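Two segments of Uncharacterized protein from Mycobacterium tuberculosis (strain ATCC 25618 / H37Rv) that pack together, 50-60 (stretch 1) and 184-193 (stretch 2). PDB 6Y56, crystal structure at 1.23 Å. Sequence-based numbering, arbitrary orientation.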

ATOM      1  N   GLY A  50      -1.148   0.555   2.437  1.00 13.24           N
ATOM      2  CA  GLY A  50      -0.705   0.129   1.127  1.00 13.24           C
ATOM      3  C   GLY A  50       0.391  -0.921   1.154  1.00 13.96           C
ATOM      4  O   GLY A  50       0.838  -1.404   2.196  1.00 13.04           O
ATOM      5  N   GLY A  51       0.847  -1.256  -0.054  1.00 13.34           N
ATOM      6  CA  GLY A  51       1.838  -2.309  -0.211  1.00 13.77           C
ATOM      7  C   GLY A  51       3.150  -2.020   0.487  1.00 14.16           C
ATOM      8  O   GLY A  51       3.841  -2.942   0.906  1.00 14.26           O
ATOM      9  N   THR A  52       3.517  -0.749   0.628  1.00 13.43           N
ATOM     10  CA  THR A  52       4.775  -0.473   1.301  1.00 13.19           C
ATOM     11  C   THR A  52       4.667  -0.651   2.808  1.00 12.62           C
ATOM     12  O   THR A  52       5.648  -1.050   3.442  1.00 12.40           O
ATOM     13  N   SER A  53       3.488  -0.407   3.392  1.00 12.23           N
ATOM     14  CA  SER A  53       3.323  -0.745   4.800  1.00 12.49           C
ATOM     15  C   SER A  53       3.428  -2.249   5.000  1.00 13.11           C
ATOM     16  O   SER A  53       3.984  -2.714   6.002  1.00 13.22           O
ATOM     17  N   LEU A  54       2.944  -3.025   4.027  1.00 12.04           N
ATOM     18  CA  LEU A  54       3.083  -4.473   4.091  1.00 15.09           C
ATOM     19  C   LEU A  54       4.551  -4.873   4.071  1.00 13.32           C
ATOM     20  O   LEU A  54       4.986  -5.706   4.879  1.00 14.44           O
ATOM     21  N   ARG A  55       5.339  -4.250   3.192  1.00 13.19           N
ATOM     22  CA  ARG A  55       6.776  -4.496   3.147  1.00 12.57           C
ATOM     23  C   ARG A  55       7.450  -4.111   4.459  1.00 13.62           C
ATOM     24  O   ARG A  55       8.203  -4.901   5.038  1.00 13.50           O
ATOM     25  N   LYS A  56       7.202  -2.895   4.946  1.00 12.54           N
ATOM     26  CA  LYS A  56       7.999  -2.392   6.068  1.00 13.03           C
ATOM     27  C   LYS A  56       7.665  -3.108   7.366  1.00 12.61           C
ATOM     28  O   LYS A  56       8.559  -3.359   8.188  1.00 13.37           O
ATOM     29  N   CYS A  57       6.391  -3.411   7.591  1.00 11.87           N
ATOM     30  CA  CYS A  57       5.917  -3.725   8.925  1.00 13.58           C
ATOM     31  C   CYS A  57       5.333  -5.122   9.049  1.00 15.75           C
ATOM     32  O   CYS A  57       5.030  -5.547  10.170  1.00 16.51           O
ATOM     33  N   ARG A  58       5.179  -5.852   7.947  1.00 13.81           N
ATOM     34  CA  ARG A  58       4.669  -7.211   8.037  1.00 12.65           C
ATOM     35  C   ARG A  58       5.557  -8.234   7.349  1.00 15.30           C
ATOM     36  O   ARG A  58       5.759  -9.320   7.899  1.00 15.84           O
ATOM     37  N   LEU A  59       6.098  -7.926   6.173  1.00 13.96           N
ATOM     38  CA  LEU A  59       6.851  -8.914   5.405  1.00 14.94           C
ATOM     39  C   LEU A  59       8.360  -8.747   5.493  1.00 15.92           C
ATOM     40  O   LEU A  59       9.080  -9.751   5.551  1.00 16.90           O
ATOM     41  N   GLY A  60       8.865  -7.520   5.459  1.00 14.87           N
ATOM     42  CA  GLY A  60      10.301  -7.320   5.378  1.00 14.09           C
ATOM     43  C   GLY A  60      10.870  -8.023   4.162  1.00 16.80           C
ATOM     44  O   GLY A  60      10.352  -7.915   3.048  1.00 17.42           O
ATOM     45  N   TYR A 184       0.995  -9.736  -6.608  1.00 13.83           N
ATOM     46  CA  TYR A 184       2.035 -10.207  -5.701  1.00 13.69           C
ATOM     47  C   TYR A 184       1.596 -10.079  -4.243  1.00 13.14           C
ATOM     48  O   TYR A 184       1.776 -10.998  -3.435  1.00 13.36           O
ATOM     49  N   ASP A 185       1.060  -8.912  -3.874  1.00 13.37           N
ATOM     50  CA  ASP A 185       0.675  -8.690  -2.483  1.00 13.02           C
ATOM     51  C   ASP A 185      -0.470  -9.609  -2.076  1.00 13.93           C
ATOM     52  O   ASP A 185      -0.468 -10.153  -0.970  1.00 14.15           O
ATOM     53  N   LEU A 186      -1.440  -9.806  -2.970  1.00 13.45           N
ATOM     54  CA  LEU A 186      -2.541 -10.716  -2.673  1.00 14.39           C
ATOM     55  C   LEU A 186      -2.046 -12.142  -2.521  1.00 14.82           C
ATOM     56  O   LEU A 186      -2.602 -12.907  -1.723  1.00 14.77           O
ATOM     57  N   ASN A 187      -1.009 -12.516  -3.281  1.00 14.24           N
ATOM     58  CA  ASN A 187      -0.414 -13.837  -3.114  1.00 16.79           C
ATOM     59  C   ASN A 187       0.158 -14.016  -1.713  1.00 15.74           C
ATOM     60  O   ASN A 187       0.095 -15.120  -1.160  1.00 16.54           O
ATOM     61  N   HIS A 188       0.712 -12.949  -1.117  1.00 15.04           N
ATOM     62  CA  HIS A 188       1.143 -13.025   0.276  1.00 15.27           C
ATOM     63  C   HIS A 188      -0.043 -13.109   1.220  1.00 17.23           C
ATOM     64  O   HIS A 188      -0.025 -13.909   2.158  1.00 17.68           O
ATOM     65  N   PHE A 189      -1.083 -12.292   1.006  1.00 14.06           N
ATOM     66  CA  PHE A 189      -2.247 -12.388   1.885  1.00 16.39           C
ATOM     67  C   PHE A 189      -2.819 -13.796   1.846  1.00 18.66           C
ATOM     68  O   PHE A 189      -3.269 -14.323   2.870  1.00 17.94           O
ATOM     69  N   ALA A 190      -2.762 -14.437   0.677  1.00 16.98           N
ATOM     70  CA  ALA A 190      -3.296 -15.784   0.523  1.00 18.40           C
ATOM     71  C   ALA A 190      -2.521 -16.821   1.319  1.00 20.82           C
ATOM     72  O   ALA A 190      -3.039 -17.922   1.540  1.00 23.94           O
ATOM     73  N   SER A 191      -1.297 -16.508   1.733  1.00 18.21           N
ATOM     74  CA  SER A 191      -0.487 -17.406   2.545  1.00 18.40           C
ATOM     75  C   SER A 191      -0.622 -17.139   4.037  1.00 20.63           C
ATOM     76  O   SER A 191      -0.005 -17.849   4.837  1.00 26.18           O
ATOM     77  N   ARG A 192      -1.400 -16.139   4.429  1.00 18.15           N
ATOM     78  CA  ARG A 192      -1.550 -15.732   5.817  1.00 21.37           C
ATOM     79  C   ARG A 192      -2.978 -15.990   6.276  1.00 19.08           C
ATOM     80  O   ARG A 192      -3.862 -16.318   5.480  1.00 20.41           O
ATOM     81  N   THR A 193      -3.196 -15.860   7.584  1.00 19.67           N
ATOM     82  CA  THR A 193      -4.549 -15.973   8.112  1.00 19.14           C
ATOM     83  C   THR A 193      -5.401 -14.847   7.547  1.00 18.81           C
ATOM     84  O   THR A 193      -4.966 -13.696   7.496  1.00 19.87           O
TER

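The two stretches lie far apart in sequence and meet through a small interface that buries 366 Å² in total. Helix 50-59 and helix 184-189 run at 49° to each other, and their axes come no closer than 11.2 Å, so side chains span most of the gap. The backbones draw nearest where Gly-51 faces Asp-185, with 6.9 Å between their CA atoms. From stretch 1, Leu-54, Arg-58 and Leu-59 direct their CA-to-CB bonds toward the partner; from stretch 2, Asp-185, His-188 and Arg-192 do the same, while Phe-189 leaves its backbone sideways and brings the end of its ring nearer.

Apolar packing centres on the two leucines, each of which loses 69 Å² to the other stretch. Leu-54, with chi1 t and chi2 p, reaches both Asp-185 and Phe-189: its CD2 lies 3.9 Å from Asp-185 CG, and its CD1 lies 4.0 Å from Phe-189 CZ. The phenylalanine, with chi1 m, meets this methyl obliquely. Leu-59 adopts the m, t rotamer and sets its CD1 over one face of the His-188 imidazole, 3.7 Å from His-188 CG. The same CD1 is 3.7 Å from the centroid of the His-188 ring and only 13° off its normal, a well-aligned CH-pi contact. The wider pi-type turn at 55-59 accompanies this arrangement, with both Arg-58 N and Leu-59 N donating to Leu-54 O, at 3.1 and 2.8 Å respectively.

His-188, at a chi1 of -88°, is also held from within its own helix. Its NE2 donates to Tyr-184 OH at 2.9 Å, one turn earlier, which helps to fix the orientation of the ring beneath the leucine methyl. Tyr-184 itself, with chi1 t, makes no direct contact with stretch 1.

Close approach at Gly-51 depends on the absence of a side chain. Its CA sits 3.7 Å from Asp-185 OD2, and a CB modelled in ideal geometry would fall 2.8 Å from that same OD2, a clash. Asp-185, with chi1 m, therefore fits its carboxylate against bare backbone.

No direct hydrogen bond joins the stretches; their polar links are made through water. Water 1 donates to Gly-51 O and to Asp-185 OD1, each at 2.9 Å, tying the backbone of one helix to the carboxylate of the other. Both carboxylate oxygens also have hydrogen-bonding partners elsewhere in the structure.

Two arginines close the far side of the contact. Arg-192 is the last residue of the type I turn that begins at Phe-189 and, with chi1 m, chi2 t and chi3 p, brings its guanidinium obliquely against aliphatic groups: Arg-192 NH1 is 4.2 Å from Leu-59 CD2, and Arg-192 NH2 is 4.2 Å from Arg-58 CD. Arg-58 extends in an m, t, t conformation. Water 2 lets these like-charged groups share an acceptor, receiving a hydrogen bond from Arg-58 NH1 at 3.0 Å and a weak one from Arg-192 NH2 at 3.2 Å.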

ATOM      1  CB  THR A  52       5.306   0.899   0.902  1.00 13.86           C
ATOM      2  OG1 THR A  52       5.313   0.958  -0.530  1.00 15.06           O
ATOM      3  CG2 THR A  52       6.737   1.128   1.424  1.00 14.63           C
ATOM      4  CB  SER A  53       2.018  -0.177   5.363  1.00 12.06           C
ATOM      5  OG  SER A  53       0.875  -0.897   4.932  1.00 13.34           O
ATOM      6  CB  LEU A  54       2.312  -5.104   2.931  1.00 14.85           C
ATOM      7  CG  LEU A  54       2.206  -6.613   2.769  1.00 18.97           C
ATOM      8  CD1 LEU A  54       1.345  -7.211   3.872  1.00 22.25           C
ATOM      9  CD2 LEU A  54       1.641  -6.932   1.379  1.00 18.16           C
ATOM     10  CB  ARG A  55       7.397  -3.712   1.993  1.00 13.21           C
ATOM     11  CG  ARG A  55       8.889  -3.499   2.147  1.00 16.23           C
ATOM     12  CD  ARG A  55       9.696  -4.773   1.969  1.00 15.23           C
ATOM     13  NE  ARG A  55      11.109  -4.466   2.172  1.00 15.53           N
ATOM     14  CZ  ARG A  55      12.127  -5.129   1.631  1.00 17.51           C
ATOM     15  NH1 ARG A  55      11.917  -6.191   0.858  1.00 18.34           N
ATOM     16  NH2 ARG A  55      13.368  -4.725   1.881  1.00 17.29           N
ATOM     17  CB  LYS A  56       7.764  -0.894   6.287  1.00 13.42           C
ATOM     18  CG  LYS A  56       8.097  -0.008   5.108  1.00 17.66           C
ATOM     19  CD  LYS A  56       9.533  -0.184   4.659  1.00 15.23           C
ATOM     20  CE  LYS A  56       9.881   0.824   3.567  1.00 15.25           C
ATOM     21  NZ  LYS A  56      11.317   0.735   3.162  1.00 16.94           N
ATOM     22  CB  CYS A  57       4.871  -2.681   9.348  1.00 15.16           C
ATOM     23  SG  CYS A  57       5.604  -1.032   9.602  1.00 16.08           S
ATOM     24  CB  ARG A  58       3.253  -7.262   7.464  1.00 14.79           C
ATOM     25  CG  ARG A  58       2.274  -6.369   8.232  1.00 14.73           C
ATOM     26  CD  ARG A  58       0.838  -6.708   7.917  1.00 16.08           C
ATOM     27  NE  ARG A  58      -0.094  -5.716   8.442  1.00 18.38           N
ATOM     28  CZ  ARG A  58      -0.572  -5.687   9.678  1.00 19.19           C
ATOM     29  NH1 ARG A  58      -0.200  -6.613  10.565  1.00 21.66           N
ATOM     30  NH2 ARG A  58      -1.429  -4.721  10.024  1.00 14.52           N
ATOM     31  CB  LEU A  59       6.428  -8.887   3.929  1.00 15.03           C
ATOM     32  CG  LEU A  59       4.946  -9.140   3.650  1.00 15.68           C
ATOM     33  CD1 LEU A  59       4.695  -9.114   2.150  1.00 17.35           C
ATOM     34  CD2 LEU A  59       4.463 -10.468   4.236  1.00 18.12           C
ATOM     35  CB  TYR A 184       3.337  -9.428  -5.942  1.00 14.81           C
ATOM     36  CG  TYR A 184       4.432  -9.852  -5.005  1.00 16.47           C
ATOM     37  CD1 TYR A 184       4.548  -9.296  -3.730  1.00 16.18           C
ATOM     38  CD2 TYR A 184       5.327 -10.850  -5.370  1.00 19.83           C
ATOM     39  CE1 TYR A 184       5.531  -9.702  -2.860  1.00 17.99           C
ATOM     40  CE2 TYR A 184       6.322 -11.266  -4.499  1.00 18.76           C
ATOM     41  CZ  TYR A 184       6.409 -10.696  -3.246  1.00 19.19           C
ATOM     42  OH  TYR A 184       7.394 -11.121  -2.376  1.00 19.87           O
ATOM     43  CB  ASP A 185       0.313  -7.220  -2.261  1.00 13.56           C
ATOM     44  CG  ASP A 185       1.499  -6.274  -2.438  1.00 13.76           C
ATOM     45  OD1 ASP A 185       2.674  -6.717  -2.419  1.00 14.59           O
ATOM     46  OD2 ASP A 185       1.233  -5.066  -2.609  1.00 16.09           O
ATOM     47  CB  LEU A 186      -3.602 -10.636  -3.770  1.00 13.76           C
ATOM     48  CG  LEU A 186      -4.464  -9.373  -3.704  1.00 13.79           C
ATOM     49  CD1 LEU A 186      -5.269  -9.262  -4.980  1.00 16.77           C
ATOM     50  CD2 LEU A 186      -5.370  -9.410  -2.493  1.00 13.59           C
ATOM     51  CB  ASN A 187       0.647 -14.071  -4.191  1.00 15.54           C
ATOM     52  CG  ASN A 187       1.239 -15.464  -4.133  1.00 23.00           C
ATOM     53  OD1 ASN A 187       0.575 -16.437  -4.475  1.00 23.49           O
ATOM     54  ND2 ASN A 187       2.491 -15.561  -3.706  1.00 22.72           N
ATOM     55  CB  HIS A 188       2.029 -11.834   0.631  1.00 17.61           C
ATOM     56  CG  HIS A 188       3.475 -12.066   0.350  1.00 17.80           C
ATOM     57  ND1 HIS A 188       4.266 -12.880   1.132  1.00 20.06           N
ATOM     58  CD2 HIS A 188       4.272 -11.594  -0.635  1.00 20.06           C
ATOM     59  CE1 HIS A 188       5.492 -12.898   0.637  1.00 20.11           C
ATOM     60  NE2 HIS A 188       5.522 -12.124  -0.433  1.00 21.38           N
ATOM     61  CB  PHE A 189      -3.328 -11.374   1.498  1.00 16.01           C
ATOM     62  CG  PHE A 189      -3.037  -9.963   1.915  1.00 15.94           C
ATOM     63  CD1 PHE A 189      -2.958  -9.604   3.247  1.00 19.11           C
ATOM     64  CD2 PHE A 189      -2.845  -8.989   0.958  1.00 15.96           C
ATOM     65  CE1 PHE A 189      -2.682  -8.294   3.610  1.00 22.63           C
ATOM     66  CE2 PHE A 189      -2.583  -7.679   1.312  1.00 18.58           C
ATOM     67  CZ  PHE A 189      -2.496  -7.330   2.638  1.00 17.51           C
ATOM     68  CB  ALA A 190      -3.313 -16.166  -0.955  1.00 17.04           C
ATOM     69  CB  SER A 191       0.989 -17.300   2.145  1.00 21.39           C
ATOM     70  OG  SER A 191       1.549 -16.110   2.663  1.00 29.40           O
ATOM     71  CB  ARG A 192      -1.182 -14.250   5.972  1.00 19.89           C
ATOM     72  CG  ARG A 192       0.289 -13.973   5.640  1.00 19.41           C
ATOM     73  CD  ARG A 192       0.589 -12.488   5.430  1.00 21.32           C
ATOM     74  NE  ARG A 192       0.341 -11.705   6.633  1.00 22.58           N
ATOM     75  CZ  ARG A 192       1.231 -11.517   7.601  1.00 21.47           C
ATOM     76  NH1 ARG A 192       2.442 -12.052   7.508  1.00 24.51           N
ATOM     77  NH2 ARG A 192       0.903 -10.794   8.660  1.00 23.11           N
ATOM     78  CB  THR A 193      -4.519 -15.892   9.638  1.00 22.66           C
ATOM     79  OG1 THR A 193      -3.916 -17.080  10.160  1.00 28.49           O
ATOM     80  CG2 THR A 193      -5.930 -15.768  10.192  1.00 27.09           C
TER
HETATM   81  O   HOH W   1       4.441  -5.190  -0.776  1.00 18.09           O
HETATM   82  O   HOH W   2       1.953  -8.645  10.780  1.00 27.93           O